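Local structure of minor fimbrium anchoring subunit Mfa2 (Porphyromonas gingivalis, 5NFI) at residues E210-V215 / I224-L229; K162-N167 / A179-Y184; N144-S149 / L203-G208; I252-H257 / Y266-I271; N248-R253 / W272-L277. The protein anchors the minor fimbriae in the outer membrane through its interaction with the fimbrial protein Mfa1 and regulates fimbrial length. One frame throughout, in Å; residues are numbered along the deposited sequence.

Contact 1: E210-V215 / I224-L229; sequences ENTLSV and IFRTDL
Strands 211-217 and 222-228 form a beta hairpin, and this contact is its antiparallel ladder. L213 and T227 are a hydrogen-bonded pair. L213 N donates to T227 O at 2.9 Å, and the return bond from T227 N to L213 O is almost straight (172°). Beyond them lies a classic beta bulge: I224 and F225 both face V215. F225 N bonds to V215 O at 3.0 Å; the bond from I224 N to the same oxygen is weak. V215 CG2 touches F225 CD2 at 4.0 Å. The R226 side chain bends at chi3 (-75°). T212 CG2 then sits over the centre of one guanidinium face, 3.4 Å from R226 CZ. At the other end D228 OD1 accepts N211 N at 3.0 Å, met from above the carboxylate plane. L229 N donates to N211 O at 2.7 Å. D228 is an N-cap, with OD2 bonded to G231 N of helix 229-233. One carboxylate therefore holds two backbone N-H groups, which probably favour its ionised form.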
# COMPACT_ATOMS: atom_id res chain seq x y z
N GLU A 210 12.11 0.46 -6.73
CA GLU A 210 11.59 0.72 -8.07
C GLU A 210 10.11 1.01 -8.04
O GLU A 210 9.34 0.33 -7.38
CB GLU A 210 11.88 -0.47 -8.98
CG GLU A 210 11.41 -0.28 -10.41
CD GLU A 210 11.90 -1.39 -11.30
OE1 GLU A 210 11.15 -1.81 -12.22
OE2 GLU A 210 13.04 -1.86 -11.07
N ASN A 211 9.71 2.06 -8.76
CA ASN A 211 8.30 2.35 -8.95
C ASN A 211 8.12 2.85 -10.37
O ASN A 211 7.84 4.02 -10.59
CB ASN A 211 7.80 3.40 -7.94
CG ASN A 211 7.85 2.91 -6.50
OD1 ASN A 211 6.96 2.19 -6.03
ND2 ASN A 211 8.91 3.30 -5.78
N THR A 212 8.29 1.94 -11.32
CA THR A 212 8.40 2.27 -12.72
C THR A 212 7.08 2.24 -13.48
O THR A 212 6.46 1.19 -13.63
CB THR A 212 9.37 1.31 -13.41
OG1 THR A 212 10.66 1.45 -12.81
CG2 THR A 212 9.46 1.62 -14.89
N LEU A 213 6.66 3.41 -13.95
CA LEU A 213 5.55 3.51 -14.89
C LEU A 213 6.15 3.47 -16.28
O LEU A 213 7.19 4.11 -16.52
CB LEU A 213 4.76 4.80 -14.67
CG LEU A 213 3.56 4.99 -15.60
CD1 LEU A 213 2.51 3.94 -15.30
CD2 LEU A 213 2.99 6.41 -15.47
N SER A 214 5.55 2.71 -17.20
CA SER A 214 6.15 2.58 -18.52
C SER A 214 5.13 2.35 -19.62
O SER A 214 4.05 1.82 -19.37
CB SER A 214 7.13 1.44 -18.54
OG SER A 214 6.44 0.28 -18.94
N VAL A 215 5.49 2.77 -20.84
CA VAL A 215 4.64 2.60 -22.02
C VAL A 215 5.44 1.91 -23.10
O VAL A 215 6.56 2.35 -23.45
CB VAL A 215 4.10 3.93 -22.58
CG1 VAL A 215 3.14 3.67 -23.74
CG2 VAL A 215 3.39 4.71 -21.51
N ILE A 224 8.63 2.88 -25.45
CA ILE A 224 8.79 4.27 -25.84
C ILE A 224 8.83 5.21 -24.64
O ILE A 224 9.20 6.37 -24.78
CB ILE A 224 7.66 4.73 -26.79
CG1 ILE A 224 6.34 4.89 -26.05
CG2 ILE A 224 7.50 3.75 -27.94
CD1 ILE A 224 5.21 5.44 -26.92
N PHE A 225 8.44 4.72 -23.45
CA PHE A 225 8.49 5.58 -22.26
C PHE A 225 8.72 4.82 -20.95
O PHE A 225 8.21 3.71 -20.75
CB PHE A 225 7.20 6.38 -22.18
CG PHE A 225 7.10 7.25 -20.95
CD1 PHE A 225 7.76 8.46 -20.89
CD2 PHE A 225 6.33 6.85 -19.86
CE1 PHE A 225 7.67 9.27 -19.77
CE2 PHE A 225 6.23 7.67 -18.74
CZ PHE A 225 6.91 8.88 -18.70
N ARG A 226 9.50 5.43 -20.07
CA ARG A 226 9.78 4.87 -18.74
C ARG A 226 10.12 5.98 -17.74
O ARG A 226 10.99 6.80 -18.00
CB ARG A 226 10.92 3.85 -18.82
CG ARG A 226 11.73 3.73 -17.54
CD ARG A 226 12.81 2.66 -17.65
NE ARG A 226 12.24 1.31 -17.56
CZ ARG A 226 12.26 0.55 -16.46
NH1 ARG A 226 12.84 1.00 -15.35
NH2 ARG A 226 11.71 -0.66 -16.48
N THR A 227 9.43 6.00 -16.61
CA THR A 227 9.79 6.94 -15.52
C THR A 227 9.49 6.38 -14.13
O THR A 227 8.60 5.54 -13.95
CB THR A 227 9.05 8.29 -15.65
OG1 THR A 227 9.52 9.18 -14.64
CG2 THR A 227 7.55 8.11 -15.47
N ASP A 228 10.23 6.84 -13.12
CA ASP A 228 9.86 6.48 -11.77
C ASP A 228 8.70 7.33 -11.28
O ASP A 228 8.87 8.54 -11.04
CB ASP A 228 11.02 6.60 -10.80
CG ASP A 228 10.71 6.00 -9.46
OD1 ASP A 228 10.96 4.79 -9.28
OD2 ASP A 228 10.16 6.73 -8.59
N LEU A 229 7.55 6.70 -11.12
CA LEU A 229 6.32 7.35 -10.67
C LEU A 229 6.47 8.15 -9.38
O LEU A 229 6.02 9.29 -9.29
CB LEU A 229 5.23 6.30 -10.49
CG LEU A 229 3.82 6.86 -10.31
CD1 LEU A 229 3.60 8.02 -11.28
CD2 LEU A 229 2.79 5.75 -10.54
O HOH W 1 10.74 5.02 -6.47

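Contact 2: K162-N167 / A179-Y184; sequences KLASSN and ADSTYY
The close-packed part of this contact is the antiparallel pairing of strands 159-165 and 182-190, whose short segments run at 146° to each other. S165 N donates to T182 O at 2.9 Å, and T182 N returns to S165 O. On the face of A164 and Y183, A164 CB lies over the tyrosine ring in a CH-pi contact, 3.9 Å from the Y183 centroid and 15° off the ring normal. On the face of Y184, the Y184 and N167 side chains meet tip to tip. Y184 OH donates to N167 OD1 at 2.7 Å, from above the carbonyl plane. N167 ND2 goes on to T202 OG1. S166 centres an inverse gamma turn, and its OG shares a hydrogen bond with S181 OG at 3.1 Å.

The K162 end is looser. Y184 N still reaches L163 O at 3.0 Å, but water 2 joins L163 N to Y184 O. The extended K162 chain crosses the ring of Y183, a partly exposed residue, obliquely, with K162 CD 3.9 Å from Y183 CE2. Back at the packed end, the N167 amide is bonded at both its oxygen and its nitrogen, which probably fixes its flip.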
# COMPACT_ATOMS: atom_id res chain seq x y z
N LYS A 162 2.31 -0.27 -18.28
CA LYS A 162 2.79 -1.17 -17.26
C LYS A 162 3.23 -0.42 -16.03
O LYS A 162 3.77 0.69 -16.13
CB LYS A 162 3.95 -2.02 -17.77
CG LYS A 162 3.58 -2.96 -18.87
CD LYS A 162 4.73 -3.88 -19.17
CE LYS A 162 4.63 -4.44 -20.58
NZ LYS A 162 5.64 -5.52 -20.82
N LEU A 163 3.00 -1.04 -14.88
CA LEU A 163 3.37 -0.48 -13.60
C LEU A 163 4.12 -1.52 -12.78
O LEU A 163 3.53 -2.51 -12.30
CB LEU A 163 2.13 0.00 -12.85
CG LEU A 163 2.32 0.66 -11.48
CD1 LEU A 163 3.01 2.01 -11.60
CD2 LEU A 163 0.98 0.79 -10.82
N ALA A 164 5.42 -1.30 -12.63
CA ALA A 164 6.26 -2.19 -11.84
C ALA A 164 6.62 -1.56 -10.50
O ALA A 164 6.90 -0.36 -10.42
CB ALA A 164 7.51 -2.55 -12.59
N SER A 165 6.63 -2.36 -9.44
CA SER A 165 7.06 -1.82 -8.17
C SER A 165 7.52 -2.93 -7.24
O SER A 165 6.89 -3.98 -7.17
CB SER A 165 5.92 -1.04 -7.53
OG SER A 165 6.31 -0.54 -6.27
N SER A 166 8.62 -2.70 -6.54
CA SER A 166 9.05 -3.64 -5.50
C SER A 166 8.31 -3.38 -4.21
O SER A 166 8.93 -3.08 -3.19
CB SER A 166 10.56 -3.52 -5.27
OG SER A 166 11.26 -3.92 -6.44
N ASN A 167 6.99 -3.48 -4.26
CA ASN A 167 6.16 -3.18 -3.09
C ASN A 167 5.14 -4.29 -2.73
O ASN A 167 4.04 -3.99 -2.26
CB ASN A 167 5.42 -1.85 -3.32
CG ASN A 167 4.43 -1.93 -4.46
OD1 ASN A 167 4.51 -2.81 -5.29
ND2 ASN A 167 3.47 -1.02 -4.48
N ALA A 179 12.41 -6.73 -2.25
CA ALA A 179 11.97 -7.80 -3.15
C ALA A 179 12.23 -7.42 -4.62
O ALA A 179 12.52 -6.26 -4.92
CB ALA A 179 10.50 -8.11 -2.93
N ASP A 180 12.12 -8.38 -5.52
CA ASP A 180 12.08 -8.08 -6.95
C ASP A 180 10.86 -7.26 -7.26
O ASP A 180 9.88 -7.30 -6.53
CB ASP A 180 12.06 -9.34 -7.79
CG ASP A 180 13.38 -10.05 -7.79
OD1 ASP A 180 14.32 -9.49 -7.19
OD2 ASP A 180 13.47 -11.13 -8.41
N SER A 181 10.90 -6.53 -8.37
CA SER A 181 9.77 -5.72 -8.75
C SER A 181 8.60 -6.60 -9.09
O SER A 181 8.76 -7.77 -9.37
CB SER A 181 10.11 -4.81 -9.93
OG SER A 181 10.55 -3.54 -9.45
N THR A 182 7.41 -6.01 -9.07
CA THR A 182 6.19 -6.73 -9.33
C THR A 182 5.38 -5.96 -10.35
O THR A 182 5.14 -4.77 -10.19
CB THR A 182 5.34 -6.91 -8.05
OG1 THR A 182 6.09 -7.61 -7.05
CG2 THR A 182 4.08 -7.66 -8.34
N TYR A 183 4.96 -6.64 -11.40
CA TYR A 183 4.12 -5.98 -12.37
C TYR A 183 2.67 -6.09 -11.92
O TYR A 183 2.25 -7.14 -11.46
CB TYR A 183 4.33 -6.58 -13.76
CG TYR A 183 5.58 -6.04 -14.40
CD1 TYR A 183 6.82 -6.62 -14.16
CD2 TYR A 183 5.54 -4.91 -15.22
CE1 TYR A 183 7.98 -6.11 -14.73
CE2 TYR A 183 6.69 -4.39 -15.80
CZ TYR A 183 7.90 -4.99 -15.55
OH TYR A 183 9.04 -4.46 -16.12
N TYR A 184 1.92 -5.00 -12.03
CA TYR A 184 0.50 -5.03 -11.68
C TYR A 184 -0.43 -5.04 -12.90
O TYR A 184 -0.21 -4.30 -13.87
CB TYR A 184 0.16 -3.85 -10.77
CG TYR A 184 0.75 -4.02 -9.39
CD1 TYR A 184 2.04 -3.59 -9.12
CD2 TYR A 184 0.03 -4.63 -8.38
CE1 TYR A 184 2.59 -3.75 -7.88
CE2 TYR A 184 0.57 -4.80 -7.13
CZ TYR A 184 1.84 -4.35 -6.88
OH TYR A 184 2.39 -4.52 -5.63
O HOH W 2 2.13 -3.74 -15.58

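Contact 3: N144-S149 / L203-G208; sequences NRVTVS and LKLESG
N144 ND2 is the best-held polar atom here, with one firm hydrogen bond across the contact. It donates to L203 O at 2.7 Å, with an N-H...O angle of 156°. The oxygen lies close to the amide plane of N144, but ND2 stands above the carbonyl plane of L203. The other end of the amide, OD1, takes a weak hydrogen bond from N248 ND2. N144 CG is anti to its carbonyl carbon (chi1 -67°), which sends the amide toward the loop. L205 slides past it in the opposite direction. L205 CD1 rests 3.4 Å from N144 CG and 3.6 Å from N144 CB, so the leucine covers the root of the amide. V146 CG2 adds a looser apolar touch to L205 CD1 at 4.4 Å. Segment 203-208 lies in the loop that leads from strand 196-202, an antiparallel neighbour of strand 133-151, to strand 211-217. Such all-beta packing is consistent with the transthyretin-like clan of this family. F250 of strand 249-258 also touches both N144 and L205. Within the loop, K204 NZ and E206 OE2 form a salt bridge. R245 NH2 lies near K204 NZ, and the E206 carboxylate may offset the two like charges.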
# COMPACT_ATOMS: atom_id res chain seq x y z
N ASN A 144 -3.21 1.58 -3.56
CA ASN A 144 -3.32 2.79 -4.35
C ASN A 144 -3.97 2.42 -5.64
O ASN A 144 -3.63 1.42 -6.24
CB ASN A 144 -1.96 3.41 -4.61
CG ASN A 144 -1.33 3.94 -3.37
OD1 ASN A 144 -1.69 5.01 -2.89
ND2 ASN A 144 -0.34 3.21 -2.85
N ARG A 145 -4.92 3.24 -6.06
CA ARG A 145 -5.61 3.06 -7.32
C ARG A 145 -5.04 4.08 -8.28
O ARG A 145 -5.09 5.28 -8.04
CB ARG A 145 -7.12 3.23 -7.15
CG ARG A 145 -7.76 2.13 -6.31
CD ARG A 145 -9.05 2.60 -5.69
NE ARG A 145 -8.82 3.62 -4.67
CZ ARG A 145 -8.47 3.35 -3.41
NH1 ARG A 145 -8.27 4.35 -2.55
NH2 ARG A 145 -8.32 2.09 -3.00
N VAL A 146 -4.46 3.58 -9.37
CA VAL A 146 -3.75 4.43 -10.30
C VAL A 146 -4.30 4.29 -11.71
O VAL A 146 -4.19 3.22 -12.32
CB VAL A 146 -2.23 4.11 -10.32
CG1 VAL A 146 -1.48 5.17 -11.10
CG2 VAL A 146 -1.68 4.00 -8.91
N THR A 147 -4.90 5.36 -12.21
CA THR A 147 -5.40 5.41 -13.57
C THR A 147 -4.41 6.15 -14.47
O THR A 147 -3.90 7.23 -14.12
CB THR A 147 -6.76 6.11 -13.64
OG1 THR A 147 -7.60 5.62 -12.58
CG2 THR A 147 -7.44 5.84 -14.97
N VAL A 148 -4.13 5.58 -15.63
CA VAL A 148 -3.18 6.18 -16.54
C VAL A 148 -3.76 6.23 -17.95
O VAL A 148 -4.27 5.24 -18.45
CB VAL A 148 -1.86 5.41 -16.56
CG1 VAL A 148 -0.91 6.01 -17.59
CG2 VAL A 148 -1.23 5.41 -15.18
N SER A 149 -3.68 7.40 -18.57
CA SER A 149 -4.09 7.54 -19.96
C SER A 149 -2.90 7.98 -20.79
O SER A 149 -2.15 8.87 -20.38
CB SER A 149 -5.23 8.56 -20.10
OG SER A 149 -6.16 8.43 -19.04
N LEU A 203 0.14 -1.73 -4.35
CA LEU A 203 0.21 -1.53 -2.92
C LEU A 203 0.95 -0.23 -2.67
O LEU A 203 0.66 0.76 -3.35
CB LEU A 203 0.87 -2.73 -2.23
CG LEU A 203 0.05 -4.01 -2.42
CD1 LEU A 203 0.75 -5.21 -1.84
CD2 LEU A 203 -1.34 -3.86 -1.80
N LYS A 204 1.85 -0.20 -1.70
CA LYS A 204 2.39 1.06 -1.18
C LYS A 204 3.29 1.78 -2.19
O LYS A 204 4.13 1.17 -2.86
CB LYS A 204 3.17 0.80 0.12
CG LYS A 204 3.67 2.05 0.83
CD LYS A 204 3.00 2.22 2.17
CE LYS A 204 3.98 2.64 3.26
NZ LYS A 204 4.59 3.99 3.00
N LEU A 205 3.08 3.09 -2.29
CA LEU A 205 3.90 3.92 -3.15
C LEU A 205 4.83 4.77 -2.34
O LEU A 205 4.44 5.80 -1.80
CB LEU A 205 3.02 4.80 -4.03
CG LEU A 205 2.03 4.02 -4.87
CD1 LEU A 205 1.10 4.97 -5.58
CD2 LEU A 205 2.77 3.15 -5.85
N GLU A 206 6.08 4.37 -2.25
CA GLU A 206 7.02 5.21 -1.56
C GLU A 206 8.38 5.09 -2.20
O GLU A 206 8.66 4.15 -2.92
CB GLU A 206 7.10 4.84 -0.08
CG GLU A 206 7.88 3.57 0.21
CD GLU A 206 7.77 3.13 1.65
OE1 GLU A 206 8.73 2.52 2.16
OE2 GLU A 206 6.72 3.40 2.27
N SER A 207 9.22 6.07 -1.92
CA SER A 207 10.57 6.10 -2.44
C SER A 207 11.38 5.02 -1.78
O SER A 207 11.03 4.55 -0.71
CB SER A 207 11.17 7.47 -2.17
OG SER A 207 10.62 8.00 -0.98
N GLY A 208 12.46 4.60 -2.43
CA GLY A 208 13.41 3.69 -1.82
C GLY A 208 13.64 2.44 -2.63
O GLY A 208 14.49 1.61 -2.28

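Contact 4: I252-H257 / Y266-I271; sequences IRLVAH and YVVVQI
The two strands are antiparallel, with the axes of the two segments 4.5 Å apart at closest and N-to-C directions at 135°, so they twist strongly across each other. V255 bonds to two successive residues: V255 N donates to Q270 O at 2.8 Å, and V269 N to V255 O at 2.8 Å. H257 and V267 are a hydrogen-bonded pair, with H257 N to V267 O at 2.9 Å and V267 N back to H257 O. L254 and I271 lie side by side, with L254 CD2 3.7 Å from I271 CB. V255 and Q270 also lie alongside on the other face, where V255 CG2 meets Q270 CB at 3.7 Å. Q270 OE1 bonds to W272 NE1. V255 CG2 also covers the centre of one face of the R253 guanidinium, whose NH2 forms a salt bridge with D151. H257 CB touches V269 CG2 at 4.0 Å. Strand 133-151 runs parallel beside strand 249-258, and strand 276-280 pairs with strand 266-273. F225 of strand 222-228 packs on L254 and V268.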
# COMPACT_ATOMS: atom_id res chain seq x y z
N ILE A 252 -3.33 9.86 -13.96
CA ILE A 252 -2.10 10.20 -14.67
C ILE A 252 -2.36 10.33 -16.15
O ILE A 252 -2.96 9.44 -16.77
CB ILE A 252 -1.01 9.15 -14.44
CG1 ILE A 252 -0.83 8.90 -12.94
CG2 ILE A 252 0.30 9.57 -15.13
CD1 ILE A 252 0.26 7.93 -12.61
N ARG A 253 -1.91 11.44 -16.72
CA ARG A 253 -1.99 11.60 -18.16
C ARG A 253 -0.60 11.67 -18.80
O ARG A 253 0.27 12.41 -18.36
CB ARG A 253 -2.79 12.84 -18.53
CG ARG A 253 -2.91 13.00 -20.03
CD ARG A 253 -3.85 14.12 -20.39
NE ARG A 253 -3.78 14.40 -21.81
CZ ARG A 253 -3.60 15.61 -22.32
NH1 ARG A 253 -3.49 16.67 -21.52
NH2 ARG A 253 -3.54 15.78 -23.64
N LEU A 254 -0.42 10.87 -19.84
CA LEU A 254 0.80 10.90 -20.62
C LEU A 254 0.47 11.44 -22.01
O LEU A 254 -0.32 10.85 -22.74
CB LEU A 254 1.40 9.50 -20.70
CG LEU A 254 1.71 8.90 -19.33
CD1 LEU A 254 2.26 7.47 -19.44
CD2 LEU A 254 2.65 9.83 -18.57
N VAL A 255 1.04 12.58 -22.34
CA VAL A 255 0.81 13.15 -23.66
C VAL A 255 1.88 12.66 -24.62
O VAL A 255 3.06 12.92 -24.44
CB VAL A 255 0.81 14.67 -23.62
CG1 VAL A 255 0.43 15.22 -24.99
CG2 VAL A 255 -0.17 15.14 -22.55
N ALA A 256 1.46 11.89 -25.62
CA ALA A 256 2.38 11.38 -26.63
C ALA A 256 2.44 12.32 -27.82
O ALA A 256 1.49 13.05 -28.11
CB ALA A 256 1.95 9.99 -27.08
N HIS A 257 3.58 12.32 -28.49
CA HIS A 257 3.72 13.06 -29.72
C HIS A 257 4.71 12.33 -30.61
O HIS A 257 5.62 11.66 -30.11
CB HIS A 257 4.17 14.50 -29.45
CG HIS A 257 4.14 15.38 -30.66
ND1 HIS A 257 3.42 15.07 -31.79
CD2 HIS A 257 4.75 16.56 -30.92
CE1 HIS A 257 3.58 16.02 -32.69
NE2 HIS A 257 4.38 16.94 -32.18
N TYR A 266 6.89 7.36 -31.54
CA TYR A 266 6.27 8.29 -30.62
C TYR A 266 7.04 8.35 -29.33
O TYR A 266 7.78 7.43 -28.96
CB TYR A 266 4.82 7.90 -30.39
CG TYR A 266 4.02 8.33 -31.57
CD1 TYR A 266 4.12 7.64 -32.78
CD2 TYR A 266 3.23 9.47 -31.53
CE1 TYR A 266 3.43 8.05 -33.89
CE2 TYR A 266 2.53 9.89 -32.65
CZ TYR A 266 2.64 9.17 -33.83
OH TYR A 266 1.95 9.57 -34.95
N VAL A 267 6.90 9.48 -28.66
CA VAL A 267 7.50 9.68 -27.36
C VAL A 267 6.53 10.40 -26.46
O VAL A 267 5.53 10.93 -26.93
CB VAL A 267 8.77 10.51 -27.45
CG1 VAL A 267 9.84 9.75 -28.19
CG2 VAL A 267 8.45 11.82 -28.13
N VAL A 268 6.83 10.44 -25.17
CA VAL A 268 5.97 11.13 -24.21
C VAL A 268 6.59 12.48 -23.89
O VAL A 268 7.77 12.56 -23.54
CB VAL A 268 5.78 10.28 -22.93
CG1 VAL A 268 5.24 11.12 -21.79
CG2 VAL A 268 4.88 9.09 -23.20
N VAL A 269 5.80 13.54 -24.03
CA VAL A 269 6.29 14.92 -23.93
C VAL A 269 5.60 15.73 -22.84
O VAL A 269 5.79 16.95 -22.77
CB VAL A 269 6.09 15.69 -25.27
CG1 VAL A 269 6.93 15.08 -26.39
CG2 VAL A 269 4.61 15.70 -25.64
N GLN A 270 4.81 15.07 -22.01
CA GLN A 270 4.10 15.69 -20.89
C GLN A 270 3.51 14.62 -19.98
O GLN A 270 2.75 13.75 -20.44
CB GLN A 270 2.99 16.61 -21.36
CG GLN A 270 3.35 18.07 -21.33
CD GLN A 270 2.21 18.97 -21.78
OE1 GLN A 270 1.06 18.54 -21.92
NE2 GLN A 270 2.53 20.25 -22.01
N ILE A 271 3.84 14.69 -18.71
CA ILE A 271 3.19 13.81 -17.77
C ILE A 271 2.41 14.63 -16.73
O ILE A 271 2.98 15.44 -15.99
CB ILE A 271 4.21 12.86 -17.09
CG1 ILE A 271 3.59 12.20 -15.86
CG2 ILE A 271 5.47 13.60 -16.72
CD1 ILE A 271 4.45 11.13 -15.23

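Contact 5: N248-R253 / W272-L277; sequences NDFDIR and WINGWL
Segment 248-253 pairs with 272-273 in antiparallel fashion, just before the second segment turns back on itself. R253 and W272 are a hydrogen-bonded pair: R253 N donates to W272 O at 2.8 Å, and W272 N to R253 O at 2.7 Å. I252 and I273 form the next, non-hydrogen-bonded pair. N274 then continues the ladder with both backbone and side chain. N274 N donates to D251 O at 2.9 Å. N274 OD1 accepts D251 N at 2.8 Å, nearly along its C=O axis, and ND2 gives a weak bond to D249 O. The amide and the F250 ring have planes 20° apart, and the two side chains cross obliquely. I273 CG2 meets the edge of the F250 ring, 4.3 Å from F250 CD2. I252 CG2 touches I273 CG1 at 4.2 Å. R253 and W272 run side by side, their flat groups 27° apart. R253 NH1 stands over one face of the indole, 3.8 Å from W272 NE1. That indole nitrogen is already engaged by Q270 OE1. I273 to W276 is a type I' turn, with positive phi at N274 and G275. An Asn-Gly pair in such a turn is classic for a tight two-residue beta hairpin.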
# COMPACT_ATOMS: atom_id res chain seq x y z
N ASN A 248 -4.46 8.33 -2.17
CA ASN A 248 -4.39 6.93 -2.63
C ASN A 248 -4.99 6.70 -4.02
O ASN A 248 -5.18 5.56 -4.44
CB ASN A 248 -5.08 6.00 -1.62
CG ASN A 248 -4.38 5.96 -0.29
OD1 ASN A 248 -4.71 6.72 0.63
ND2 ASN A 248 -3.39 5.11 -0.18
N ASP A 249 -5.29 7.78 -4.72
CA ASP A 249 -5.84 7.68 -6.06
C ASP A 249 -5.08 8.60 -7.00
O ASP A 249 -4.86 9.76 -6.69
CB ASP A 249 -7.32 8.01 -6.06
CG ASP A 249 -8.15 6.88 -5.51
OD1 ASP A 249 -8.02 6.61 -4.30
OD2 ASP A 249 -8.92 6.25 -6.28
N PHE A 250 -4.67 8.06 -8.14
CA PHE A 250 -3.76 8.81 -8.99
C PHE A 250 -4.24 8.81 -10.44
O PHE A 250 -4.21 7.77 -11.11
CB PHE A 250 -2.34 8.24 -8.88
CG PHE A 250 -1.74 8.40 -7.51
CD1 PHE A 250 -1.95 7.43 -6.53
CD2 PHE A 250 -0.97 9.51 -7.20
CE1 PHE A 250 -1.40 7.57 -5.26
CE2 PHE A 250 -0.41 9.66 -5.92
CZ PHE A 250 -0.63 8.68 -4.95
N ASP A 251 -4.71 9.96 -10.91
CA ASP A 251 -5.08 10.10 -12.32
C ASP A 251 -3.86 10.65 -13.04
O ASP A 251 -3.40 11.75 -12.75
CB ASP A 251 -6.30 10.99 -12.52
CG ASP A 251 -7.07 10.63 -13.78
OD1 ASP A 251 -6.59 9.76 -14.54
OD2 ASP A 251 -8.16 11.20 -14.05
N ILE A 252 -3.33 9.86 -13.96
CA ILE A 252 -2.10 10.20 -14.67
C ILE A 252 -2.36 10.33 -16.15
O ILE A 252 -2.96 9.44 -16.77
CB ILE A 252 -1.01 9.15 -14.44
CG1 ILE A 252 -0.83 8.90 -12.94
CG2 ILE A 252 0.30 9.57 -15.13
CD1 ILE A 252 0.26 7.93 -12.61
N ARG A 253 -1.91 11.44 -16.72
CA ARG A 253 -1.99 11.60 -18.16
C ARG A 253 -0.60 11.67 -18.80
O ARG A 253 0.27 12.41 -18.36
CB ARG A 253 -2.79 12.84 -18.53
CG ARG A 253 -2.91 13.00 -20.03
CD ARG A 253 -3.85 14.12 -20.39
NE ARG A 253 -3.78 14.40 -21.81
CZ ARG A 253 -3.60 15.61 -22.32
NH1 ARG A 253 -3.49 16.67 -21.52
NH2 ARG A 253 -3.54 15.78 -23.64
N TRP A 272 1.10 14.44 -16.72
CA TRP A 272 0.21 15.09 -15.78
C TRP A 272 -0.14 14.11 -14.67
O TRP A 272 -0.41 12.94 -14.95
CB TRP A 272 -1.08 15.56 -16.47
CG TRP A 272 -0.90 16.59 -17.55
CD1 TRP A 272 -0.40 16.38 -18.81
CD2 TRP A 272 -1.25 17.97 -17.49
NE1 TRP A 272 -0.41 17.55 -19.53
CE2 TRP A 272 -0.93 18.55 -18.74
CE3 TRP A 272 -1.80 18.79 -16.49
CZ2 TRP A 272 -1.14 19.90 -19.01
CZ3 TRP A 272 -2.00 20.13 -16.77
CH2 TRP A 272 -1.67 20.67 -18.02
N ILE A 273 -0.13 14.58 -13.42
CA ILE A 273 -0.59 13.78 -12.29
C ILE A 273 -1.54 14.61 -11.43
O ILE A 273 -1.20 15.72 -10.99
CB ILE A 273 0.57 13.26 -11.42
CG1 ILE A 273 1.51 12.40 -12.26
CG2 ILE A 273 0.03 12.39 -10.27
CD1 ILE A 273 2.71 11.88 -11.50
N ASN A 274 -2.74 14.07 -11.23
CA ASN A 274 -3.82 14.73 -10.51
C ASN A 274 -4.00 16.19 -10.90
O ASN A 274 -4.23 17.06 -10.06
CB ASN A 274 -3.59 14.58 -9.00
CG ASN A 274 -3.74 13.14 -8.55
OD1 ASN A 274 -4.09 12.26 -9.35
ND2 ASN A 274 -3.46 12.87 -7.28
N GLY A 275 -3.90 16.45 -12.20
CA GLY A 275 -4.18 17.77 -12.72
C GLY A 275 -3.00 18.72 -12.70
O GLY A 275 -3.11 19.86 -13.10
N TRP A 276 -1.86 18.27 -12.20
CA TRP A 276 -0.65 19.08 -12.26
C TRP A 276 0.27 18.63 -13.38
O TRP A 276 0.44 17.44 -13.62
CB TRP A 276 0.10 19.01 -10.93
CG TRP A 276 -0.72 19.41 -9.74
CD1 TRP A 276 -1.37 18.58 -8.87
CD2 TRP A 276 -0.95 20.74 -9.28
NE1 TRP A 276 -2.00 19.31 -7.90
CE2 TRP A 276 -1.76 20.64 -8.12
CE3 TRP A 276 -0.56 22.00 -9.72
CZ2 TRP A 276 -2.19 21.76 -7.41
CZ3 TRP A 276 -0.98 23.12 -9.00
CH2 TRP A 276 -1.79 22.99 -7.86
N LEU A 277 0.88 19.59 -14.06
CA LEU A 277 1.88 19.26 -15.06
C LEU A 277 3.18 19.02 -14.33
O LEU A 277 3.78 19.93 -13.78
CB LEU A 277 2.01 20.37 -16.11
CG LEU A 277 3.10 20.18 -17.17
CD1 LEU A 277 2.87 18.88 -17.92
CD2 LEU A 277 3.23 21.37 -18.15

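How the contacts relate
All five contacts belong to one set of connected strands. Contacts 1 and 2, centres 11 Å apart, are joined edge to edge: T212 N lies 2.8 Å from A164 O, and N211 OD1 2.8 Å from S165 OG. The loop of contact 3 is held by both, with N167 ND2 2.8 Å from K204 O and N211 ND2 3.0 Å from E206 O. Its strand runs beside strand 249-258, where T147 O is 2.7 Å from I252 N. Contacts 4 and 5 are successive parts of one hairpin and share I252 and R253. L229 of contact 1 packs on I252 and I273. Contact 2 does not touch contacts 4 or 5, its nearest atoms being about 7 Å from each.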